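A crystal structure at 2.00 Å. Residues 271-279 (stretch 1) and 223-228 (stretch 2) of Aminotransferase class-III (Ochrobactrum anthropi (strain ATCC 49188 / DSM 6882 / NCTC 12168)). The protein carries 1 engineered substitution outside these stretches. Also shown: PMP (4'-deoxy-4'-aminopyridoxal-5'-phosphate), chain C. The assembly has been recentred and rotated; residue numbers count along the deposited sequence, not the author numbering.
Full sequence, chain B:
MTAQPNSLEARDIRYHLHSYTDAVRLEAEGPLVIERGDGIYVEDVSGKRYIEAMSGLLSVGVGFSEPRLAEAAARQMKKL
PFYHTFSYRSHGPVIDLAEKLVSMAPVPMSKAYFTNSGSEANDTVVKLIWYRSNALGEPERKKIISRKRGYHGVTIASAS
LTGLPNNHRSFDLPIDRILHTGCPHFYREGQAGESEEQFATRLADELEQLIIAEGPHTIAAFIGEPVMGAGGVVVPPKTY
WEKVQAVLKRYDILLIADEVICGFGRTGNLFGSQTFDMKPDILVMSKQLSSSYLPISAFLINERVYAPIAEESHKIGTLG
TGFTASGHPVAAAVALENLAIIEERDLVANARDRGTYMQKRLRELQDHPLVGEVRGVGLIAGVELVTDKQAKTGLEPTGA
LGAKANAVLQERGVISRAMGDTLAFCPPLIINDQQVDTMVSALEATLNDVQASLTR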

ATOM      1  N   PHE B 271     -16.231  13.259 -12.282  1.00  5.87           N
ATOM      2  CA  PHE B 271     -16.111  11.813 -12.126  1.00  5.88           C
ATOM      3  C   PHE B 271     -16.609  11.073 -13.356  1.00  7.15           C
ATOM      4  O   PHE B 271     -17.568  11.500 -14.017  1.00  5.46           O
ATOM      5  CB  PHE B 271     -16.875  11.318 -10.882  1.00  8.04           C
ATOM      6  CG  PHE B 271     -16.244  11.714  -9.588  1.00  8.25           C
ATOM      7  CD1 PHE B 271     -15.130  11.029  -9.119  1.00 10.23           C
ATOM      8  CD2 PHE B 271     -16.736  12.775  -8.847  1.00  8.92           C
ATOM      9  CE1 PHE B 271     -14.512  11.402  -7.929  1.00 15.66           C
ATOM     10  CE2 PHE B 271     -16.136  13.143  -7.649  1.00 11.52           C
ATOM     11  CZ  PHE B 271     -15.018  12.458  -7.198  1.00 11.96           C
ATOM     12  N   GLY B 272     -15.959   9.956 -13.667  1.00  5.64           N
ATOM     13  CA  GLY B 272     -16.411   9.120 -14.760  1.00  5.56           C
ATOM     14  C   GLY B 272     -17.822   8.606 -14.541  1.00  6.67           C
ATOM     15  O   GLY B 272     -18.545   8.322 -15.503  1.00  6.92           O
ATOM     16  N   SER B 273     -18.232   8.484 -13.284  1.00  5.29           N
ATOM     17  CA  SER B 273     -19.596   8.062 -12.995  1.00  6.62           C
ATOM     18  C   SER B 273     -20.614   9.042 -13.568  1.00  8.38           C
ATOM     19  O   SER B 273     -21.699   8.636 -13.999  1.00  7.70           O
ATOM     20  CB  SER B 273     -19.792   7.909 -11.490  1.00  7.50           C
ATOM     21  OG  SER B 273     -19.173   6.728 -11.023  1.00 11.72           O
ATOM     22  N   GLN B 274     -20.289  10.331 -13.567  1.00  8.41           N
ATOM     23  CA  GLN B 274     -21.193  11.312 -14.173  1.00  9.83           C
ATOM     24  C   GLN B 274     -21.183  11.180 -15.680  1.00  9.33           C
ATOM     25  O   GLN B 274     -22.247  11.189 -16.317  1.00  8.51           O
ATOM     26  CB  GLN B 274     -20.816  12.728 -13.752  1.00 12.48           C
ATOM     27  CG  GLN B 274     -20.811  12.906 -12.243  1.00 17.43           C
ATOM     28  CD  GLN B 274     -20.120  14.193 -11.793  1.00 21.47           C
ATOM     29  OE1 GLN B 274     -18.918  14.377 -12.007  1.00 15.71           O
ATOM     30  NE2 GLN B 274     -20.872  15.063 -11.135  1.00 28.77           N
ATOM     31  N   THR B 275     -19.990  11.005 -16.268  1.00  7.78           N
ATOM     32  CA  THR B 275     -19.878  10.878 -17.715  1.00  6.56           C
ATOM     33  C   THR B 275     -20.704   9.718 -18.244  1.00  6.72           C
ATOM     34  O   THR B 275     -21.295   9.810 -19.323  1.00  5.38           O
ATOM     35  CB  THR B 275     -18.411  10.714 -18.130  1.00  5.80           C
ATOM     36  OG1 THR B 275     -17.664  11.831 -17.661  1.00  5.24           O
ATOM     37  CG2 THR B 275     -18.275  10.637 -19.646  1.00  7.37           C
ATOM     38  N   PHE B 276     -20.747   8.611 -17.509  1.00  4.19           N
ATOM     39  CA  PHE B 276     -21.406   7.401 -17.967  1.00  6.28           C
ATOM     40  C   PHE B 276     -22.712   7.104 -17.235  1.00  6.51           C
ATOM     41  O   PHE B 276     -23.260   6.027 -17.392  1.00  8.58           O
ATOM     42  CB  PHE B 276     -20.436   6.227 -17.869  1.00  6.06           C
ATOM     43  CG  PHE B 276     -19.318   6.316 -18.864  1.00  7.35           C
ATOM     44  CD1 PHE B 276     -19.511   5.909 -20.180  1.00  7.45           C
ATOM     45  CD2 PHE B 276     -18.105   6.884 -18.520  1.00  6.69           C
ATOM     46  CE1 PHE B 276     -18.488   6.026 -21.113  1.00  8.83           C
ATOM     47  CE2 PHE B 276     -17.083   6.999 -19.460  1.00  6.88           C
ATOM     48  CZ  PHE B 276     -17.277   6.573 -20.737  1.00  8.08           C
ATOM     49  N   ASP B 277     -23.224   8.063 -16.469  1.00  5.67           N
ATOM     50  CA  ASP B 277     -24.475   7.920 -15.731  1.00  8.58           C
ATOM     51  C   ASP B 277     -24.486   6.649 -14.877  1.00  9.16           C
ATOM     52  O   ASP B 277     -25.423   5.847 -14.914  1.00  9.66           O
ATOM     53  CB  ASP B 277     -25.685   7.944 -16.680  1.00 10.97           C
ATOM     54  CG  ASP B 277     -26.997   8.217 -15.919  1.00 23.38           C
ATOM     55  OD1 ASP B 277     -26.954   8.910 -14.866  1.00 25.45           O
ATOM     56  OD2 ASP B 277     -28.059   7.733 -16.348  1.00 28.32           O
ATOM     57  N   MET B 278     -23.435   6.479 -14.092  1.00  8.96           N
ATOM     58  CA  MET B 278     -23.338   5.391 -13.127  1.00  6.35           C
ATOM     59  C   MET B 278     -23.773   5.886 -11.759  1.00  6.98           C
ATOM     60  O   MET B 278     -23.501   7.033 -11.383  1.00  5.03           O
ATOM     61  CB  MET B 278     -21.911   4.855 -13.059  1.00  5.24           C
ATOM     62  CG  MET B 278     -21.459   4.192 -14.333  1.00  6.30           C
ATOM     63  SD  MET B 278     -19.661   4.055 -14.457  1.00  8.49           S
ATOM     64  CE  MET B 278     -19.293   2.915 -13.126  1.00  6.58           C
ATOM     65  N   LYS B 279     -24.429   5.005 -11.003  1.00  5.66           N
ATOM     66  CA  LYS B 279     -24.957   5.328  -9.682  1.00  5.46           C
ATOM     67  C   LYS B 279     -24.352   4.348  -8.686  1.00  6.93           C
ATOM     68  O   LYS B 279     -25.025   3.447  -8.196  1.00  6.41           O
ATOM     69  CB  LYS B 279     -26.493   5.271  -9.676  1.00  7.47           C
ATOM     70  CG  LYS B 279     -27.105   6.318 -10.591  1.00 13.31           C
ATOM     71  CD  LYS B 279     -28.621   6.405 -10.452  1.00 24.74           C
ATOM     72  CE  LYS B 279     -29.169   7.566 -11.291  1.00 37.07           C
ATOM     73  NZ  LYS B 279     -30.641   7.438 -11.528  1.00 47.16           N
TER
HETATM   74  N1  PMP C 501      -7.725   0.962  -9.635  1.00  6.58           N
HETATM   75  C2  PMP C 501      -7.382   1.524 -10.827  1.00  5.51           C
HETATM   76  C2A PMP C 501      -8.460   1.801 -11.831  1.00  8.48           C
HETATM   77  C3  PMP C 501      -6.037   1.815 -11.142  1.00 12.04           C
HETATM   78  O3  PMP C 501      -5.752   2.302 -12.391  1.00 15.43           O
HETATM   79  C4  PMP C 501      -5.019   1.560 -10.175  1.00  9.85           C
HETATM   80  C4A PMP C 501      -3.558   1.913 -10.388  1.00 15.20           C
HETATM   81  N4A PMP C 501      -3.057   1.668 -11.716  1.00 20.42           N
HETATM   82  C5  PMP C 501      -5.424   0.990  -8.939  1.00  7.08           C
HETATM   83  C6  PMP C 501      -6.765   0.762  -8.670  1.00  4.82           C
HETATM   84  C5A PMP C 501      -4.442   0.639  -7.862  1.00  4.42           C
HETATM   85  O4P PMP C 501      -3.880   1.825  -7.297  1.00  8.47           O
HETATM   86  P   PMP C 501      -2.398   1.743  -6.598  1.00  9.27           P
HETATM   87  O1P PMP C 501      -2.386   0.603  -5.645  1.00  7.47           O
HETATM   88  O2P PMP C 501      -2.250   3.097  -5.925  1.00 10.53           O
HETATM   89  O3P PMP C 501      -1.365   1.513  -7.679  1.00  7.89           O
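Stretch 2 223-228: IGEPVM

Stretch 2 enters as the end of a strand, Ile 223 and Gly 224 (phi/psi -118/135 and -154/144), and runs on as loop. Pro 226 interrupts the extended path at -55/-48, and Val 227 is extended again at -123/131. It meets a short helix that begins at Gly 272 and is preceded by Phe 271 at the N-cap position. The helix start is held internally: Gln 274 N donates to Phe 271 O at 3.0 Å, and Phe 271 N donates to the side-chain Gln 274 OE1 at 2.9 Å, with an N-H...acceptor angle of 149°. Farther along, Met 278 N to Ser 273 O, 2.8 Å, ties the following turn back to it.

The CA atoms come nearest at Gly 272, whose CA lies 5.5 Å from Pro 226 CA. The proline ring rests on the helix backbone, with Pro 226 CG 3.8 Å from Gly 272 C and 3.9 Å from Ser 273 N. An ideal CB on Gly 272 would stand 2.9 Å from Pro 226 CB, a clash, so the absence of a side chain there permits this approach.

Apolar side-chain contacts complete the interface, and no hydrogen bond crosses it. Phe 276 CD2 lies 3.9 Å from Pro 226 CB, while Pro 226 O sits over one face of the aromatic ring. Phe 276 CE2 approaches Val 227 CG2 to 3.4 Å, a close contact made obliquely to the ring. Met 278 also reaches the proline, SD to Pro 226 CB at 3.8 Å. Separately, Met 278 CE lies 4.2 Å from the carbonyl Gly 224 O, a looser contact with backbone. Pro 226 thus contributes the largest share of the contact, 84 Å² of the 226 Å² buried on both sides together.

The CA-to-CB bond of Glu 225 points away from stretch 1; its OE2 lies 3.3 Å from C2A of PMP.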

ATOM      1  N   ILE B 223     -17.671  -4.697  -9.581  1.00  2.87           N
ATOM      2  CA  ILE B 223     -16.727  -3.589  -9.607  1.00  2.41           C
ATOM      3  C   ILE B 223     -16.346  -3.271 -11.052  1.00  3.09           C
ATOM      4  O   ILE B 223     -16.074  -4.175 -11.846  1.00  3.53           O
ATOM      5  CB  ILE B 223     -15.457  -3.842  -8.766  1.00  2.45           C
ATOM      6  CG1 ILE B 223     -14.572  -2.596  -8.813  1.00  2.00           C
ATOM      7  CG2 ILE B 223     -14.689  -5.062  -9.280  1.00  2.00           C
ATOM      8  CD1 ILE B 223     -13.473  -2.549  -7.744  1.00  4.08           C
ATOM      9  N   GLY B 224     -16.333  -1.979 -11.376  1.00  2.87           N
ATOM     10  CA  GLY B 224     -15.855  -1.546 -12.667  1.00  4.82           C
ATOM     11  C   GLY B 224     -15.308  -0.124 -12.686  1.00  4.62           C
ATOM     12  O   GLY B 224     -15.816   0.767 -11.996  1.00  6.58           O
ATOM     13  N   GLU B 225     -14.271   0.080 -13.472  1.00  5.01           N
ATOM     14  CA  GLU B 225     -13.877   1.418 -13.880  1.00  5.02           C
ATOM     15  C   GLU B 225     -14.875   1.938 -14.915  1.00  4.78           C
ATOM     16  O   GLU B 225     -15.282   1.188 -15.805  1.00  4.23           O
ATOM     17  CB  GLU B 225     -12.482   1.397 -14.506  1.00  4.89           C
ATOM     18  CG  GLU B 225     -11.429   0.674 -13.689  1.00  6.18           C
ATOM     19  CD  GLU B 225     -10.325   0.080 -14.571  1.00  9.35           C
ATOM     20  OE1 GLU B 225     -10.429  -1.114 -14.943  1.00  7.07           O
ATOM     21  OE2 GLU B 225      -9.375   0.834 -14.904  1.00  9.35           O
ATOM     22  N   PRO B 226     -15.253   3.217 -14.846  1.00  5.07           N
ATOM     23  CA  PRO B 226     -16.103   3.766 -15.924  1.00  5.78           C
ATOM     24  C   PRO B 226     -15.463   3.553 -17.292  1.00  7.41           C
ATOM     25  O   PRO B 226     -16.116   3.066 -18.229  1.00  5.75           O
ATOM     26  CB  PRO B 226     -16.241   5.243 -15.547  1.00  6.58           C
ATOM     27  CG  PRO B 226     -16.081   5.262 -14.051  1.00  8.02           C
ATOM     28  CD  PRO B 226     -15.046   4.189 -13.757  1.00  5.39           C
ATOM     29  N   VAL B 227     -14.183   3.893 -17.405  1.00  7.34           N
ATOM     30  CA  VAL B 227     -13.337   3.588 -18.558  1.00  8.67           C
ATOM     31  C   VAL B 227     -12.140   2.799 -18.026  1.00  7.44           C
ATOM     32  O   VAL B 227     -11.505   3.221 -17.060  1.00  7.45           O
ATOM     33  CB  VAL B 227     -12.839   4.892 -19.241  1.00 10.45           C
ATOM     34  CG1 VAL B 227     -11.793   4.568 -20.296  1.00 10.09           C
ATOM     35  CG2 VAL B 227     -13.997   5.671 -19.849  1.00 11.77           C
ATOM     36  N   MET B 228     -11.830   1.672 -18.653  1.00  4.82           N
ATOM     37  CA  MET B 228     -10.707   0.853 -18.193  1.00  6.61           C
ATOM     38  C   MET B 228      -9.395   1.508 -18.589  1.00  7.11           C
ATOM     39  O   MET B 228      -9.146   1.729 -19.775  1.00 10.58           O
ATOM     40  CB  MET B 228     -10.779  -0.552 -18.776  1.00  5.92           C
ATOM     41  CG  MET B 228     -11.894  -1.403 -18.219  1.00  9.90           C
ATOM     42  SD  MET B 228     -12.051  -2.944 -19.165  1.00 14.26           S
ATOM     43  CE  MET B 228     -13.096  -3.885 -18.062  1.00  7.63           C
TER